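Local coordinates for protein putative ferredoxin (Rhodopseudomonas palustris, PDB 4ID8) that carries a [3Fe-4S] cluster and probably serves as an electron-transfer ferredoxin for the cytochrome P450 CYP194A4, at residues L5-D10 / I64-D69; A24-D29 / A46-K51. All blocks are in the same frame, centred on the assembly; numbering follows the deposited sequence.

Contact 1 (L5-D10 / I64-D69)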
ATOM      1  N   LEU A   5       8.412   7.148   7.799  1.00 20.58           N
ATOM      2  CA  LEU A   5       7.213   6.664   6.973  1.00 22.03           C
ATOM      3  C   LEU A   5       6.843   5.187   7.064  1.00 22.34           C
ATOM      4  O   LEU A   5       7.668   4.316   6.835  1.00 22.52           O
ATOM      5  CB  LEU A   5       7.267   7.046   5.494  1.00 22.68           C
ATOM      6  CG  LEU A   5       7.496   8.483   5.006  1.00 24.69           C
ATOM      7  CD1 LEU A   5       7.408   8.452   3.553  1.00 24.36           C
ATOM      8  CD2 LEU A   5       6.415   9.404   5.503  1.00 26.53           C
ATOM      9  N   THR A   6       5.577   4.922   7.415  1.00 23.96           N
ATOM     10  CA  THR A   6       4.955   3.561   7.373  1.00 23.82           C
ATOM     11  C   THR A   6       3.658   3.571   6.548  1.00 24.69           C
ATOM     12  O   THR A   6       3.021   4.630   6.387  1.00 25.08           O
ATOM     13  CB  THR A   6       4.728   2.905   8.781  1.00 23.23           C
ATOM     14  OG1 THR A   6       3.545   3.409   9.407  1.00 23.79           O
ATOM     15  CG2 THR A   6       5.887   3.136   9.704  1.00 22.83           C
ATOM     16  N   ILE A   7       3.292   2.397   6.019  1.00 25.31           N
ATOM     17  CA  ILE A   7       2.101   2.205   5.191  1.00 25.13           C
ATOM     18  C   ILE A   7       1.086   1.375   5.919  1.00 24.16           C
ATOM     19  O   ILE A   7       1.457   0.441   6.595  1.00 24.49           O
ATOM     20  CB  ILE A   7       2.388   1.304   4.025  1.00 25.83           C
ATOM     21  CG1 ILE A   7       3.439   1.848   3.108  1.00 27.43           C
ATOM     22  CG2 ILE A   7       1.142   1.167   3.206  1.00 27.46           C
ATOM     23  CD1 ILE A   7       2.829   2.804   2.080  1.00 28.54           C
ATOM     24  N   HIS A   8      -0.189   1.686   5.754  1.00 22.89           N
ATOM     25  CA  HIS A   8      -1.257   0.795   6.203  1.00 22.70           C
ATOM     26  C   HIS A   8      -2.357   0.689   5.164  1.00 21.74           C
ATOM     27  O   HIS A   8      -2.784   1.683   4.609  1.00 22.66           O
ATOM     28  CB  HIS A   8      -1.810   1.318   7.533  1.00 22.57           C
ATOM     29  CG  HIS A   8      -3.062   0.646   8.003  1.00 21.34           C
ATOM     30  ND1 HIS A   8      -3.118  -0.696   8.325  1.00 19.88           N
ATOM     31  CD2 HIS A   8      -4.295   1.149   8.254  1.00 20.41           C
ATOM     32  CE1 HIS A   8      -4.356  -0.997   8.702  1.00 22.12           C
ATOM     33  NE2 HIS A   8      -5.090   0.105   8.659  1.00 21.58           N
ATOM     34  N   VAL A   9      -2.860  -0.507   4.910  1.00 21.90           N
ATOM     35  CA  VAL A   9      -4.086  -0.631   4.100  1.00 20.05           C
ATOM     36  C   VAL A   9      -5.256  -0.888   4.981  1.00 21.26           C
ATOM     37  O   VAL A   9      -5.259  -1.839   5.752  1.00 23.32           O
ATOM     38  CB  VAL A   9      -3.982  -1.818   3.130  1.00 20.07           C
ATOM     39  CG1 VAL A   9      -5.226  -1.903   2.252  1.00 16.77           C
ATOM     40  CG2 VAL A   9      -2.694  -1.732   2.315  1.00 16.22           C
ATOM     41  N   ASP A  10      -6.291  -0.088   4.878  1.00 22.34           N
ATOM     42  CA  ASP A  10      -7.504  -0.334   5.664  1.00 23.12           C
ATOM     43  C   ASP A  10      -8.307  -1.441   4.997  1.00 24.11           C
ATOM     44  O   ASP A  10      -8.756  -1.302   3.869  1.00 23.79           O
ATOM     45  CB  ASP A  10      -8.310   0.958   5.717  1.00 23.34           C
ATOM     46  CG  ASP A  10      -9.598   0.856   6.543  1.00 26.12           C
ATOM     47  OD1 ASP A  10     -10.013   1.914   7.053  1.00 29.33           O
ATOM     48  OD2 ASP A  10     -10.221  -0.221   6.667  1.00 26.69           O
ATOM     49  N   ILE A  64      -5.365   3.432   1.516  1.00 26.35           N
ATOM     50  CA  ILE A  64      -3.995   3.460   2.028  1.00 26.63           C
ATOM     51  C   ILE A  64      -3.681   4.718   2.895  1.00 27.57           C
ATOM     52  O   ILE A  64      -3.854   5.841   2.453  1.00 27.77           O
ATOM     53  CB  ILE A  64      -2.935   3.297   0.872  1.00 25.60           C
ATOM     54  CG1 ILE A  64      -3.180   1.985   0.091  1.00 26.20           C
ATOM     55  CG2 ILE A  64      -1.465   3.401   1.416  1.00 23.94           C
ATOM     56  CD1 ILE A  64      -2.501   1.874  -1.293  1.00 21.07           C
ATOM     57  N   ASP A  65      -3.173   4.508   4.110  1.00 29.16           N
ATOM     58  CA  ASP A  65      -2.659   5.588   4.947  1.00 30.53           C
ATOM     59  C   ASP A  65      -1.168   5.565   4.990  1.00 30.41           C
ATOM     60  O   ASP A  65      -0.584   4.515   5.154  1.00 30.68           O
ATOM     61  CB  ASP A  65      -3.014   5.354   6.390  1.00 31.72           C
ATOM     62  CG  ASP A  65      -4.458   5.197   6.612  1.00 34.00           C
ATOM     63  OD1 ASP A  65      -5.173   6.046   6.039  1.00 34.15           O
ATOM     64  OD2 ASP A  65      -4.839   4.242   7.381  1.00 38.34           O
ATOM     65  N   ILE A  66      -0.538   6.721   4.899  1.00 30.11           N
ATOM     66  CA  ILE A  66       0.877   6.768   5.134  1.00 31.09           C
ATOM     67  C   ILE A  66       1.067   7.586   6.401  1.00 32.27           C
ATOM     68  O   ILE A  66       0.545   8.691   6.486  1.00 32.41           O
ATOM     69  CB  ILE A  66       1.608   7.340   3.913  1.00 30.77           C
ATOM     70  CG1 ILE A  66       1.680   6.290   2.838  1.00 30.28           C
ATOM     71  CG2 ILE A  66       3.031   7.746   4.229  1.00 29.61           C
ATOM     72  CD1 ILE A  66       1.943   6.871   1.548  1.00 33.86           C
ATOM     73  N   THR A  67       1.743   7.028   7.401  1.00 32.88           N
ATOM     74  CA  THR A  67       2.119   7.812   8.580  1.00 34.45           C
ATOM     75  C   THR A  67       3.499   8.461   8.392  1.00 35.40           C
ATOM     76  O   THR A  67       4.393   7.885   7.785  1.00 34.42           O
ATOM     77  CB  THR A  67       2.178   6.991   9.885  1.00 34.27           C
ATOM     78  OG1 THR A  67       3.372   6.191   9.873  1.00 36.60           O
ATOM     79  CG2 THR A  67       0.939   6.131  10.093  1.00 32.68           C
ATOM     80  N   GLU A  68       3.652   9.671   8.922  1.00 37.92           N
ATOM     81  CA  GLU A  68       4.914  10.383   8.839  1.00 40.58           C
ATOM     82  C   GLU A  68       5.384  10.667  10.247  1.00 42.20           C
ATOM     83  O   GLU A  68       4.601  11.184  11.069  1.00 42.41           O
ATOM     84  CB  GLU A  68       4.710  11.691   8.097  1.00 41.33           C
ATOM     85  CG  GLU A  68       5.638  11.885   6.879  1.00 44.42           C
ATOM     86  CD  GLU A  68       5.512  13.260   6.214  1.00 47.95           C
ATOM     87  OE1 GLU A  68       5.149  13.352   5.005  1.00 46.31           O
ATOM     88  OE2 GLU A  68       5.798  14.253   6.926  1.00 51.32           O
ATOM     89  N   ASP A  69       6.642  10.294  10.541  1.00 44.01           N
ATOM     90  CA  ASP A  69       7.291  10.641  11.840  1.00 44.86           C
ATOM     91  C   ASP A  69       8.683  11.315  11.806  1.00 46.08           C
ATOM     92  O   ASP A  69       9.717  10.655  11.602  1.00 47.49           O
ATOM     93  CB  ASP A  69       7.258   9.451  12.784  1.00 44.68           C
ATOM     94  CG  ASP A  69       5.876   9.186  13.279  1.00 43.66           C
ATOM     95  OD1 ASP A  69       5.388  10.023  14.051  1.00 47.96           O
ATOM     96  OD2 ASP A  69       5.254   8.190  12.878  1.00 42.96           O
TER
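Ile7 and Ile66 run abreast from neighbouring strands, with their tips on the same side. The end methyl of Ile7, CD1, rests 3.7 Å from CG1 of Ile66. Ile7 and Ile64 instead cross obliquely, and their CG2 branches meet at 3.9 Å. In both residues that branch stands anti to the backbone N. CG2 of Ile66 approaches CD2 of Leu5 at 4.0 Å. Ile66 also packs on Trp53 of helix 49-58. Replacing Ile66 with an alanine would probably leave Ile7 CD1 and Leu5 CD2 without these apolar partners and open a gap beside Trp53.

The frame is a two-stranded antiparallel sheet that pairs the two ends of the ferredoxin chain. Thr6 with Thr67 and His8 with Asp65 are the hydrogen-bonded pairs, and Ile7 with Ile66 and Val9 with Ile64 the non-hydrogen-bonded ones. The isoleucines and Val9 share one face. Phe28 packs on Ile7, Val9 and Ile64, and Val9 also touches the iron-sulfur cluster.

The other face is polar. Thr6 OG1 and Thr67 OG1 share a hydrogen bond of 2.8 Å, and either may be the donor. Each hydroxyl sits between its own backbone N and carbonyl carbon, chi1 81° in Thr6 and 75° in Thr67. His8 runs alongside Asp65, its ring turned 27° from the carboxylate plane. Asp65 OD2 comes to the ring edge in plane, 3.3 Å from His8 CD2. The ring's hydrogen bond is made elsewhere, from ND1 to Glu38.

Contact 2 (A24-D29 / A46-K51)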
ATOM      1  N   ALA A  24       4.025  -0.859  -6.450  1.00 29.15           N
ATOM      2  CA  ALA A  24       5.001  -0.969  -5.412  1.00 28.10           C
ATOM      3  C   ALA A  24       4.877  -2.376  -4.857  1.00 27.39           C
ATOM      4  O   ALA A  24       4.403  -2.529  -3.737  1.00 27.17           O
ATOM      5  CB  ALA A  24       4.739   0.074  -4.349  1.00 27.94           C
ATOM      6  N   PRO A  25       5.296  -3.392  -5.661  1.00 26.47           N
ATOM      7  CA  PRO A  25       5.249  -4.805  -5.320  1.00 26.04           C
ATOM      8  C   PRO A  25       6.003  -5.048  -4.034  1.00 26.02           C
ATOM      9  O   PRO A  25       5.666  -5.936  -3.252  1.00 25.31           O
ATOM     10  CB  PRO A  25       5.983  -5.490  -6.493  1.00 25.86           C
ATOM     11  CG  PRO A  25       6.187  -4.473  -7.527  1.00 25.98           C
ATOM     12  CD  PRO A  25       5.937  -3.147  -6.975  1.00 25.90           C
ATOM     13  N   GLU A  26       7.003  -4.209  -3.814  1.00 26.49           N
ATOM     14  CA  GLU A  26       7.916  -4.274  -2.684  1.00 26.53           C
ATOM     15  C   GLU A  26       7.235  -3.888  -1.391  1.00 25.47           C
ATOM     16  O   GLU A  26       7.706  -4.236  -0.333  1.00 26.71           O
ATOM     17  CB  GLU A  26       9.141  -3.354  -2.923  1.00 27.05           C
ATOM     18  CG  GLU A  26       9.852  -3.505  -4.295  1.00 30.31           C
ATOM     19  CD  GLU A  26       9.355  -2.513  -5.398  1.00 36.11           C
ATOM     20  OE1 GLU A  26       8.305  -1.837  -5.237  1.00 32.18           O
ATOM     21  OE2 GLU A  26      10.040  -2.406  -6.452  1.00 39.13           O
ATOM     22  N   LEU A  27       6.114  -3.195  -1.459  1.00 23.60           N
ATOM     23  CA  LEU A  27       5.535  -2.637  -0.276  1.00 21.41           C
ATOM     24  C   LEU A  27       4.213  -3.277   0.169  1.00 21.40           C
ATOM     25  O   LEU A  27       3.842  -3.143   1.332  1.00 21.72           O
ATOM     26  CB  LEU A  27       5.358  -1.116  -0.510  1.00 22.05           C
ATOM     27  CG  LEU A  27       6.584  -0.192  -0.532  1.00 21.70           C
ATOM     28  CD1 LEU A  27       6.195   1.183  -0.947  1.00 21.01           C
ATOM     29  CD2 LEU A  27       7.247  -0.147   0.869  1.00 21.24           C
ATOM     30  N   PHE A  28       3.484  -3.899  -0.763  1.00 20.62           N
ATOM     31  CA  PHE A  28       2.193  -4.574  -0.518  1.00 20.54           C
ATOM     32  C   PHE A  28       2.250  -6.054  -0.893  1.00 20.28           C
ATOM     33  O   PHE A  28       2.995  -6.431  -1.774  1.00 19.47           O
ATOM     34  CB  PHE A  28       1.095  -3.870  -1.290  1.00 19.25           C
ATOM     35  CG  PHE A  28       1.061  -2.366  -1.035  1.00 19.53           C
ATOM     36  CD1 PHE A  28       0.254  -1.836  -0.039  1.00 18.78           C
ATOM     37  CD2 PHE A  28       1.849  -1.492  -1.782  1.00 16.40           C
ATOM     38  CE1 PHE A  28       0.251  -0.467   0.209  1.00 19.02           C
ATOM     39  CE2 PHE A  28       1.858  -0.147  -1.518  1.00 16.54           C
ATOM     40  CZ  PHE A  28       1.051   0.374  -0.534  1.00 15.84           C
ATOM     41  N   ASP A  29       1.538  -6.878  -0.135  1.00 21.04           N
ATOM     42  CA  ASP A  29       1.207  -8.263  -0.535  1.00 21.11           C
ATOM     43  C   ASP A  29      -0.288  -8.396  -0.582  1.00 20.95           C
ATOM     44  O   ASP A  29      -1.014  -7.761   0.149  1.00 20.09           O
ATOM     45  CB  ASP A  29       1.734  -9.292   0.454  1.00 20.52           C
ATOM     46  CG  ASP A  29       3.217  -9.534   0.296  1.00 25.47           C
ATOM     47  OD1 ASP A  29       3.741  -9.486  -0.844  1.00 29.86           O
ATOM     48  OD2 ASP A  29       3.892  -9.776   1.309  1.00 31.21           O
ATOM     49  N   ALA A  46      14.137   4.549   1.660  1.00 24.88           N
ATOM     50  CA  ALA A  46      14.416   5.834   0.981  1.00 23.85           C
ATOM     51  C   ALA A  46      14.110   5.715  -0.499  1.00 23.40           C
ATOM     52  O   ALA A  46      13.440   6.557  -1.071  1.00 22.82           O
ATOM     53  CB  ALA A  46      15.860   6.249   1.228  1.00 23.75           C
ATOM     54  N   ASP A  47      14.534   4.618  -1.113  1.00 24.14           N
ATOM     55  CA  ASP A  47      14.252   4.360  -2.538  1.00 24.28           C
ATOM     56  C   ASP A  47      12.816   4.012  -2.942  1.00 23.88           C
ATOM     57  O   ASP A  47      12.512   3.947  -4.125  1.00 23.87           O
ATOM     58  CB  ASP A  47      15.192   3.313  -3.076  1.00 25.32           C
ATOM     59  CG  ASP A  47      14.924   1.932  -2.497  1.00 28.08           C
ATOM     60  OD1 ASP A  47      14.344   1.796  -1.391  1.00 26.07           O
ATOM     61  OD2 ASP A  47      15.287   0.973  -3.184  1.00 30.13           O
ATOM     62  N   LEU A  48      11.908   3.846  -1.989  1.00 23.59           N
ATOM     63  CA  LEU A  48      10.539   3.542  -2.359  1.00 23.71           C
ATOM     64  C   LEU A  48       9.576   4.581  -1.861  1.00 24.15           C
ATOM     65  O   LEU A  48       8.397   4.334  -1.827  1.00 24.25           O
ATOM     66  CB  LEU A  48      10.139   2.171  -1.823  1.00 23.40           C
ATOM     67  CG  LEU A  48      10.948   1.007  -2.391  1.00 24.14           C
ATOM     68  CD1 LEU A  48      10.548  -0.242  -1.678  1.00 22.65           C
ATOM     69  CD2 LEU A  48      10.732   0.872  -3.885  1.00 22.42           C
ATOM     70  N   ILE A  49      10.076   5.744  -1.452  1.00 25.22           N
ATOM     71  CA  ILE A  49       9.257   6.767  -0.771  1.00 25.41           C
ATOM     72  C   ILE A  49       8.275   7.343  -1.748  1.00 25.33           C
ATOM     73  O   ILE A  49       7.108   7.567  -1.440  1.00 24.82           O
ATOM     74  CB  ILE A  49      10.140   7.839  -0.032  1.00 26.29           C
ATOM     75  CG1 ILE A  49      10.546   7.295   1.365  1.00 28.37           C
ATOM     76  CG2 ILE A  49       9.412   9.174   0.119  1.00 24.65           C
ATOM     77  CD1 ILE A  49      11.572   8.156   2.176  1.00 30.32           C
ATOM     78  N   ASP A  50       8.745   7.533  -2.964  1.00 26.86           N
ATOM     79  CA  ASP A  50       7.901   8.032  -4.036  1.00 28.31           C
ATOM     80  C   ASP A  50       6.849   7.030  -4.514  1.00 27.91           C
ATOM     81  O   ASP A  50       5.730   7.434  -4.832  1.00 28.60           O
ATOM     82  CB  ASP A  50       8.753   8.468  -5.243  1.00 29.67           C
ATOM     83  CG  ASP A  50       9.518   9.782  -5.005  1.00 32.39           C
ATOM     84  OD1 ASP A  50       9.147  10.552  -4.065  1.00 33.55           O
ATOM     85  OD2 ASP A  50      10.485  10.005  -5.783  1.00 36.47           O
ATOM     86  N   LYS A  51       7.197   5.756  -4.592  1.00 25.96           N
ATOM     87  CA  LYS A  51       6.217   4.753  -4.978  1.00 25.54           C
ATOM     88  C   LYS A  51       5.140   4.550  -3.945  1.00 24.50           C
ATOM     89  O   LYS A  51       4.048   4.146  -4.230  1.00 26.15           O
ATOM     90  CB  LYS A  51       6.941   3.453  -5.169  1.00 25.39           C
ATOM     91  CG  LYS A  51       7.749   3.480  -6.395  1.00 27.87           C
ATOM     92  CD  LYS A  51       8.694   2.307  -6.432  1.00 35.79           C
ATOM     93  CE  LYS A  51       9.653   2.388  -7.653  1.00 39.47           C
ATOM     94  NZ  LYS A  51       8.981   3.105  -8.804  1.00 41.81           N
TER
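Leu48 reaches across to Glu26 and Leu27 from the N-cap position of helix 49-58. The contact joins the start of this helix to the turn that follows helix 19-23 in the ferredoxin fold. That turn is closed by a backbone hydrogen bond of 2.9 Å from Leu27 N to Ala24 O.

Apolar side chains meet at several points. Leu27 and Leu48 pass each other head to tail. Leu48 CD1 lies 4.1 Å from Leu27 CG. Leu27 CD1 also rests against the backbone, 3.9 Å from Leu48 O. Ala52, one turn on in the helix, also touches Leu27. Leu48 CD1 also meets the Glu26 chain near its root, 3.6 Å from CB. Ala24 CB meets Lys51 CB, at 4.1 Å.

The Glu26 carboxylate meets carbon here. The Glu26 chain bends at chi2, 94°, which turns CD away from an extended course. The carboxylate comes beside the other branch of Leu48, with Glu26 OE1 3.9 Å from Leu48 CD2. Lys51 CB is directed at the turn, while the far end of the chain turns off. Glu26 and Lys51 form no salt bridge: Glu26 OE2 and Lys51 NZ stand 6.1 Å apart, so any attraction is probably weak. The nearest approach of the Glu26 carboxylate to the Lys51 chain is OE1 to CD, at 4.3 Å.

The centres of the two contacts lie 12 Å apart in one small single-cluster domain. Along the chain the order is 5-10, 24-29, 46-51 and 64-69, so contact 1 brackets contact 2. Helix 49-58 begins in contact 2 and is followed by strand 64-67 of contact 1. The contacts also touch directly. Phe28 CE1 from segment 24-29 packs 3.5 Å from Ile7 CG2, and Ile49 of the helix meets Leu5. Phe28, at the start of strand 28-30, and Ile49 of helix 49-58 thus join the terminal sheet to contact 2. Contact 1 reaches the iron-sulfur cluster through Val9. In contact 2, the Ala24 side chain is about 10 Å from the cluster.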